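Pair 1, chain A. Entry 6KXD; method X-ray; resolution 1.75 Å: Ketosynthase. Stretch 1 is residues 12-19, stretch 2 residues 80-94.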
# COMPACT_ATOMS: atom_id res chain seq x y z
N LEU A 12 14.05 -15.33 -7.07
CA LEU A 12 13.82 -15.39 -5.67
C LEU A 12 14.99 -16.10 -5.02
O LEU A 12 15.09 -17.33 -5.13
CB LEU A 12 12.52 -16.16 -5.38
CG LEU A 12 11.25 -15.47 -5.88
CD1 LEU A 12 10.02 -16.35 -5.74
CD2 LEU A 12 11.03 -14.16 -5.13
N THR A 13 15.81 -15.34 -4.30
CA THR A 13 16.99 -15.86 -3.63
C THR A 13 16.79 -16.04 -2.13
O THR A 13 17.64 -16.66 -1.49
CB THR A 13 18.19 -14.95 -3.91
OG1 THR A 13 17.82 -13.63 -3.53
CG2 THR A 13 18.57 -14.97 -5.37
N GLY A 14 15.72 -15.51 -1.54
CA GLY A 14 15.51 -15.68 -0.11
C GLY A 14 14.04 -15.63 0.25
O GLY A 14 13.28 -14.90 -0.38
N PHE A 15 13.65 -16.45 1.23
CA PHE A 15 12.32 -16.47 1.78
C PHE A 15 12.40 -16.34 3.29
O PHE A 15 13.18 -17.04 3.94
CB PHE A 15 11.59 -17.79 1.51
CG PHE A 15 11.33 -18.12 0.06
CD1 PHE A 15 11.04 -17.13 -0.86
CD2 PHE A 15 11.32 -19.44 -0.37
CE1 PHE A 15 10.77 -17.45 -2.18
CE2 PHE A 15 11.03 -19.76 -1.69
CZ PHE A 15 10.76 -18.76 -2.59
N GLY A 16 11.59 -15.44 3.82
CA GLY A 16 11.41 -15.32 5.22
C GLY A 16 9.95 -15.51 5.55
O GLY A 16 9.12 -14.89 4.91
N VAL A 17 9.67 -16.30 6.58
CA VAL A 17 8.30 -16.73 6.92
C VAL A 17 8.11 -16.74 8.44
O VAL A 17 8.85 -17.43 9.15
CB VAL A 17 7.98 -18.13 6.36
CG1 VAL A 17 6.56 -18.54 6.76
CG2 VAL A 17 8.19 -18.24 4.87
N ILE A 18 7.07 -16.02 8.88
CA ILE A 18 6.45 -16.05 10.17
C ILE A 18 5.00 -16.41 9.92
O ILE A 18 4.27 -15.59 9.42
CB ILE A 18 6.49 -14.70 10.88
CG1 ILE A 18 7.90 -14.16 11.12
CG2 ILE A 18 5.71 -14.78 12.17
CD1 ILE A 18 8.58 -14.75 12.32
N SER A 19 4.57 -17.62 10.29
CA SER A 19 3.22 -18.04 9.92
C SER A 19 2.64 -18.91 11.02
O SER A 19 3.38 -19.43 11.88
CB SER A 19 3.23 -18.76 8.59
OG SER A 19 3.40 -20.16 8.77
N GLN A 80 6.77 -6.19 13.71
CA GLN A 80 7.70 -7.17 14.20
C GLN A 80 7.73 -8.37 13.26
O GLN A 80 8.78 -8.84 12.89
CB GLN A 80 7.42 -7.56 15.66
CG GLN A 80 7.54 -6.38 16.59
CD GLN A 80 7.13 -6.76 17.99
OE1 GLN A 80 7.05 -7.94 18.32
NE2 GLN A 80 6.95 -5.77 18.82
N TYR A 81 6.56 -8.84 12.82
CA TYR A 81 6.60 -9.95 11.93
C TYR A 81 7.34 -9.61 10.64
O TYR A 81 8.09 -10.46 10.09
CB TYR A 81 5.19 -10.40 11.56
CG TYR A 81 4.36 -10.99 12.67
CD1 TYR A 81 4.93 -11.52 13.81
CD2 TYR A 81 2.99 -11.10 12.53
CE1 TYR A 81 4.14 -12.08 14.81
CE2 TYR A 81 2.20 -11.68 13.51
CZ TYR A 81 2.79 -12.19 14.65
OH TYR A 81 2.07 -12.75 15.66
N ALA A 82 7.13 -8.38 10.14
CA ALA A 82 7.69 -7.99 8.88
C ALA A 82 9.22 -8.04 8.98
O ALA A 82 9.92 -8.61 8.11
CB ALA A 82 7.23 -6.61 8.55
N VAL A 83 9.69 -7.45 10.07
CA VAL A 83 11.14 -7.30 10.31
C VAL A 83 11.75 -8.70 10.50
O VAL A 83 12.79 -9.01 9.89
CB VAL A 83 11.42 -6.38 11.52
CG1 VAL A 83 12.90 -6.34 11.87
CG2 VAL A 83 10.95 -4.95 11.30
N ALA A 84 11.11 -9.55 11.32
CA ALA A 84 11.59 -10.92 11.52
C ALA A 84 11.67 -11.68 10.18
O ALA A 84 12.69 -12.27 9.89
CB ALA A 84 10.75 -11.61 12.56
N ALA A 85 10.60 -11.67 9.36
CA ALA A 85 10.62 -12.34 8.12
C ALA A 85 11.69 -11.75 7.20
O ALA A 85 12.28 -12.49 6.39
CB ALA A 85 9.25 -12.30 7.47
N ALA A 86 11.88 -10.43 7.24
CA ALA A 86 12.86 -9.80 6.41
C ALA A 86 14.26 -10.32 6.79
O ALA A 86 15.03 -10.66 5.90
CB ALA A 86 12.80 -8.31 6.56
N ARG A 87 14.55 -10.32 8.10
CA ARG A 87 15.83 -10.88 8.64
C ARG A 87 15.99 -12.29 8.06
O ARG A 87 16.94 -12.57 7.38
CB ARG A 87 15.83 -10.80 10.17
CG ARG A 87 16.96 -11.55 10.85
CD ARG A 87 18.28 -10.85 10.69
NE ARG A 87 18.34 -9.59 11.43
CZ ARG A 87 19.28 -8.69 11.23
NH1 ARG A 87 20.26 -8.95 10.37
NH2 ARG A 87 19.23 -7.51 11.82
N MET A 88 15.01 -13.15 8.30
CA MET A 88 15.05 -14.51 7.83
C MET A 88 15.31 -14.57 6.33
O MET A 88 16.03 -15.41 5.86
CB MET A 88 13.74 -15.24 8.10
CG MET A 88 13.54 -15.54 9.53
SD MET A 88 12.00 -16.47 9.69
CE MET A 88 11.29 -15.49 10.99
N ALA A 89 14.64 -13.69 5.57
CA ALA A 89 14.72 -13.76 4.16
C ALA A 89 16.14 -13.41 3.71
O ALA A 89 16.63 -14.04 2.78
CB ALA A 89 13.72 -12.83 3.54
N VAL A 90 16.73 -12.37 4.30
CA VAL A 90 18.05 -11.98 3.87
C VAL A 90 19.06 -13.03 4.35
O VAL A 90 19.94 -13.42 3.56
CB VAL A 90 18.43 -10.54 4.25
CG1 VAL A 90 17.53 -9.53 3.54
CG2 VAL A 90 18.48 -10.29 5.74
N ASP A 91 18.85 -13.57 5.54
CA ASP A 91 19.61 -14.77 6.01
C ASP A 91 19.52 -15.85 4.93
O ASP A 91 20.54 -16.34 4.42
CB ASP A 91 19.11 -15.22 7.39
CG ASP A 91 19.50 -14.28 8.52
OD1 ASP A 91 20.34 -13.40 8.26
OD2 ASP A 91 18.96 -14.41 9.63
N ASP A 92 18.29 -16.19 4.55
CA ASP A 92 18.00 -17.25 3.60
C ASP A 92 18.62 -16.93 2.24
O ASP A 92 18.90 -17.83 1.47
CB ASP A 92 16.50 -17.47 3.42
CG ASP A 92 16.15 -18.69 2.59
OD1 ASP A 92 16.42 -19.82 3.07
OD2 ASP A 92 15.61 -18.51 1.49
N ALA A 93 18.84 -15.64 1.94
CA ALA A 93 19.40 -15.30 0.65
C ALA A 93 20.94 -15.31 0.70
O ALA A 93 21.55 -15.18 -0.33
CB ALA A 93 18.89 -13.96 0.20
N GLY A 94 21.53 -15.41 1.90
CA GLY A 94 23.00 -15.35 2.07
C GLY A 94 23.49 -13.91 2.06
O GLY A 94 24.64 -13.63 1.75

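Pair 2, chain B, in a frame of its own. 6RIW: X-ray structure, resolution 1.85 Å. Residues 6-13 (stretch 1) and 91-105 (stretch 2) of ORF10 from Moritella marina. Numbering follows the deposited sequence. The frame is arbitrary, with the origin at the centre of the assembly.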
# COMPACT_ATOMS: atom_id res chain seq x y z
N VAL B 6 17.45 16.54 8.87
CA VAL B 6 16.20 16.97 8.27
C VAL B 6 16.36 18.41 7.81
O VAL B 6 16.55 19.32 8.64
CB VAL B 6 15.04 16.84 9.27
CG1 VAL B 6 13.70 17.18 8.57
CG2 VAL B 6 15.03 15.46 9.89
N VAL B 7 16.27 18.64 6.50
CA VAL B 7 16.56 19.97 5.95
C VAL B 7 15.34 20.62 5.32
O VAL B 7 15.45 21.75 4.83
CB VAL B 7 17.72 19.91 4.95
CG1 VAL B 7 18.96 19.32 5.63
CG2 VAL B 7 17.35 19.08 3.69
N GLY B 8 14.18 19.97 5.36
CA GLY B 8 12.97 20.57 4.83
C GLY B 8 11.77 19.81 5.36
O GLY B 8 11.86 18.59 5.54
N ILE B 9 10.67 20.51 5.64
CA ILE B 9 9.47 19.88 6.22
C ILE B 9 8.25 20.52 5.60
O ILE B 9 8.24 21.73 5.34
CB ILE B 9 9.41 20.04 7.75
CG1 ILE B 9 10.69 19.56 8.43
CG2 ILE B 9 8.19 19.30 8.33
CD1 ILE B 9 10.61 19.50 9.95
N ALA B 10 7.21 19.72 5.37
CA ALA B 10 5.93 20.27 4.95
C ALA B 10 4.80 19.41 5.50
O ALA B 10 4.97 18.21 5.77
CB ALA B 10 5.84 20.38 3.43
N ASN B 11 3.63 20.03 5.64
CA ASN B 11 2.48 19.30 6.15
C ASN B 11 1.19 19.79 5.52
O ASN B 11 1.04 20.97 5.19
CB ASN B 11 2.36 19.43 7.66
CG ASN B 11 2.16 20.89 8.08
OD1 ASN B 11 3.06 21.70 7.90
ND2 ASN B 11 0.98 21.22 8.61
N LEU B 12 0.24 18.86 5.41
CA LEU B 12 -1.16 19.20 5.16
C LEU B 12 -1.92 18.36 6.17
O LEU B 12 -2.17 17.17 5.95
CB LEU B 12 -1.59 18.91 3.72
CG LEU B 12 -3.02 19.28 3.35
CD1 LEU B 12 -3.26 20.78 3.57
CD2 LEU B 12 -3.27 18.89 1.89
N PHE B 13 -2.26 18.98 7.29
CA PHE B 13 -2.90 18.33 8.43
C PHE B 13 -4.28 18.92 8.64
O PHE B 13 -4.57 20.03 8.17
CB PHE B 13 -2.09 18.54 9.72
CG PHE B 13 -0.71 17.93 9.71
CD1 PHE B 13 -0.37 16.91 8.82
CD2 PHE B 13 0.24 18.39 10.61
CE1 PHE B 13 0.91 16.36 8.83
CE2 PHE B 13 1.52 17.85 10.63
CZ PHE B 13 1.86 16.82 9.74
N GLN B 91 -2.88 14.86 -5.10
CA GLN B 91 -2.67 16.30 -4.99
C GLN B 91 -2.06 16.67 -3.65
O GLN B 91 -1.19 17.55 -3.57
CB GLN B 91 -3.99 17.03 -5.20
CG GLN B 91 -4.53 16.83 -6.62
CD GLN B 91 -5.74 17.68 -6.92
OE1 GLN B 91 -6.40 18.17 -6.00
NE2 GLN B 91 -6.03 17.88 -8.21
N TRP B 92 -2.51 16.02 -2.57
CA TRP B 92 -1.94 16.33 -1.27
C TRP B 92 -0.47 15.93 -1.21
O TRP B 92 0.35 16.64 -0.62
CB TRP B 92 -2.72 15.62 -0.16
CG TRP B 92 -4.12 16.09 0.01
CD1 TRP B 92 -4.73 17.16 -0.60
CD2 TRP B 92 -5.12 15.48 0.83
NE1 TRP B 92 -6.03 17.26 -0.20
CE2 TRP B 92 -6.30 16.24 0.69
CE3 TRP B 92 -5.13 14.37 1.67
CZ2 TRP B 92 -7.49 15.91 1.34
CZ3 TRP B 92 -6.30 14.04 2.34
CH2 TRP B 92 -7.47 14.82 2.17
N GLY B 93 -0.12 14.78 -1.80
CA GLY B 93 1.28 14.36 -1.84
C GLY B 93 2.15 15.29 -2.68
O GLY B 93 3.29 15.60 -2.30
N LEU B 94 1.63 15.75 -3.81
CA LEU B 94 2.36 16.73 -4.62
C LEU B 94 2.54 18.05 -3.85
O LEU B 94 3.62 18.66 -3.89
CB LEU B 94 1.61 16.98 -5.92
CG LEU B 94 1.68 15.79 -6.88
CD1 LEU B 94 0.66 15.96 -7.98
CD2 LEU B 94 3.09 15.67 -7.44
N TYR B 95 1.49 18.49 -3.17
CA TYR B 95 1.58 19.73 -2.39
C TYR B 95 2.72 19.66 -1.36
O TYR B 95 3.58 20.55 -1.32
CB TYR B 95 0.25 20.00 -1.70
CG TYR B 95 0.35 21.17 -0.72
CD1 TYR B 95 0.42 22.48 -1.19
CD2 TYR B 95 0.38 20.96 0.66
CE1 TYR B 95 0.51 23.55 -0.32
CE2 TYR B 95 0.49 22.05 1.56
CZ TYR B 95 0.54 23.34 1.05
OH TYR B 95 0.65 24.44 1.87
N VAL B 96 2.74 18.63 -0.51
CA VAL B 96 3.78 18.58 0.52
C VAL B 96 5.16 18.33 -0.09
O VAL B 96 6.17 18.73 0.49
CB VAL B 96 3.46 17.56 1.63
CG1 VAL B 96 2.19 18.00 2.39
CG2 VAL B 96 3.35 16.12 1.07
N THR B 97 5.23 17.68 -1.26
CA THR B 97 6.52 17.54 -1.93
C THR B 97 7.08 18.89 -2.35
O THR B 97 8.24 19.22 -2.05
CB THR B 97 6.39 16.61 -3.13
OG1 THR B 97 6.13 15.28 -2.66
CG2 THR B 97 7.71 16.56 -3.90
N LYS B 98 6.27 19.69 -3.05
CA LYS B 98 6.70 21.01 -3.51
C LYS B 98 7.08 21.89 -2.32
O LYS B 98 8.11 22.57 -2.34
CB LYS B 98 5.59 21.68 -4.32
CG LYS B 98 6.00 22.93 -5.10
CD LYS B 98 5.22 22.98 -6.41
CE LYS B 98 4.98 24.39 -6.92
NZ LYS B 98 3.56 24.48 -7.42
N GLN B 99 6.24 21.89 -1.29
CA GLN B 99 6.50 22.75 -0.13
C GLN B 99 7.76 22.32 0.60
O GLN B 99 8.55 23.17 1.02
CB GLN B 99 5.30 22.73 0.82
CG GLN B 99 4.02 23.39 0.24
CD GLN B 99 4.21 24.86 -0.07
OE1 GLN B 99 4.68 25.63 0.77
NE2 GLN B 99 3.87 25.26 -1.28
N ALA B 100 7.97 21.01 0.76
CA ALA B 100 9.14 20.54 1.48
C ALA B 100 10.42 20.83 0.70
O ALA B 100 11.42 21.25 1.28
CB ALA B 100 9.03 19.05 1.80
N LEU B 101 10.41 20.58 -0.62
CA LEU B 101 11.60 20.88 -1.41
C LEU B 101 11.87 22.38 -1.47
O LEU B 101 13.02 22.82 -1.39
CB LEU B 101 11.44 20.30 -2.82
CG LEU B 101 11.71 18.79 -2.82
CD1 LEU B 101 11.39 18.24 -4.18
CD2 LEU B 101 13.16 18.52 -2.44
N THR B 102 10.81 23.18 -1.56
CA THR B 102 10.99 24.63 -1.56
C THR B 102 11.50 25.10 -0.20
O THR B 102 12.37 25.98 -0.13
CB THR B 102 9.67 25.31 -1.93
OG1 THR B 102 9.29 24.88 -3.24
CG2 THR B 102 9.85 26.83 -1.95
N ASP B 103 11.01 24.50 0.88
CA ASP B 103 11.52 24.79 2.21
C ASP B 103 13.01 24.48 2.31
O ASP B 103 13.78 25.26 2.89
CB ASP B 103 10.76 23.98 3.26
CG ASP B 103 11.12 24.37 4.67
OD1 ASP B 103 11.14 25.59 4.94
OD2 ASP B 103 11.38 23.49 5.52
N ALA B 104 13.44 23.34 1.76
CA ALA B 104 14.85 22.98 1.83
C ALA B 104 15.71 23.77 0.86
O ALA B 104 16.94 23.78 1.02
CB ALA B 104 15.03 21.48 1.58
N GLY B 105 15.11 24.40 -0.14
CA GLY B 105 15.86 25.18 -1.10
C GLY B 105 16.31 24.40 -2.31
O GLY B 105 17.29 24.79 -2.95
O HOH W 1 17.62 23.57 4.02

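In both pairs a strand runs nearly antiparallel across a helix, at 148° in pair 1 and 146° in pair 2, and the backbones superpose to 0.5 Å over 14 central residues. The axes approach to 5.5 Å in pair 1 and 6.1 Å in pair 2, and small residues occupy the closest part of the crossing, at A:Gly14, A:Gly16, A:Ala89 and A:Ala93 in pair 1 and at B:Gly8, B:Ala10, B:Ala100 and B:Ala104 in pair 2.

The first rule is glycine where the strand meets the end of the helix. A:Gly14 matches B:Gly8, and a CB on either would point toward the helix and clash, lying 2.2 Å from A:Ala89 O in pair 1 and 2.6 Å from B:Ala100 O in pair 2. The helix answers with alanines: A:Ala89 matches B:Ala100, and A:Ala93 matches B:Ala104. The last of these lies against the preceding strand residue, with A:Ala93 CA 3.1 Å from A:Thr13 O and B:Ala104 CB 3.3 Å from B:Val7 O. In pair 2 water 1 lies 2.9 Å from B:Val7 O and 3.1 Å from B:Ala104 O, placed between the two carbonyls.

The second rule is an aspartate that reaches back to the strand. A:Asp92 and B:Asp103, both with chi1 in t, accept the next backbone amide: A:Phe15 N to A:Asp92 OD2 is 2.9 Å, and B:Ile9 N to B:Asp103 OD2 is 3.1 Å. The donor is main chain, so the lock tolerates phenylalanine or isoleucine, whose CA-to-CB bonds point away from the helix.

The pairs part at A:Gly16 and B:Ala10. Pair 1 brings backbone to backbone, A:Gly16 CA standing 3.2 Å from A:Ala85 O; a CB there would lie only 1.7 Å from that oxygen. Pair 2 accommodates a methyl: B:Ala10 CB sits 3.4 Å from B:Val96 O and 3.8 Å from B:Ala100 CB. The nearest CA pairs at this level widen accordingly, from 3.8 Å between A:Gly16 CA and A:Ala89 CA to 4.7 Å between B:Ala10 CA and B:Ala100 CA.

Farther along, a branched aliphatic residue meets an aromatic ring. A:Ile18 lays CG2 over a face of A:Tyr81, 3.7 Å from CD1 of that ring; B:Leu12 sets CD2 over a face of B:Trp92, 3.4 Å from its CD1. Around this shared contact the volume is redistributed. In pair 1 the small A:Ala84 is accompanied by A:Met88, whose CE comes within 3.1 Å of A:Ile18 CD1. In pair 2 the matching positions are B:Tyr95, with CD2 4.2 Å from B:Leu12 CB, and B:Gln99, whose CB packs 3.6 Å from B:Ala10 CB while its end leads away. B:Val96, in place of A:Ala85, adds CG1 at 4.1 Å from B:Leu12 CB.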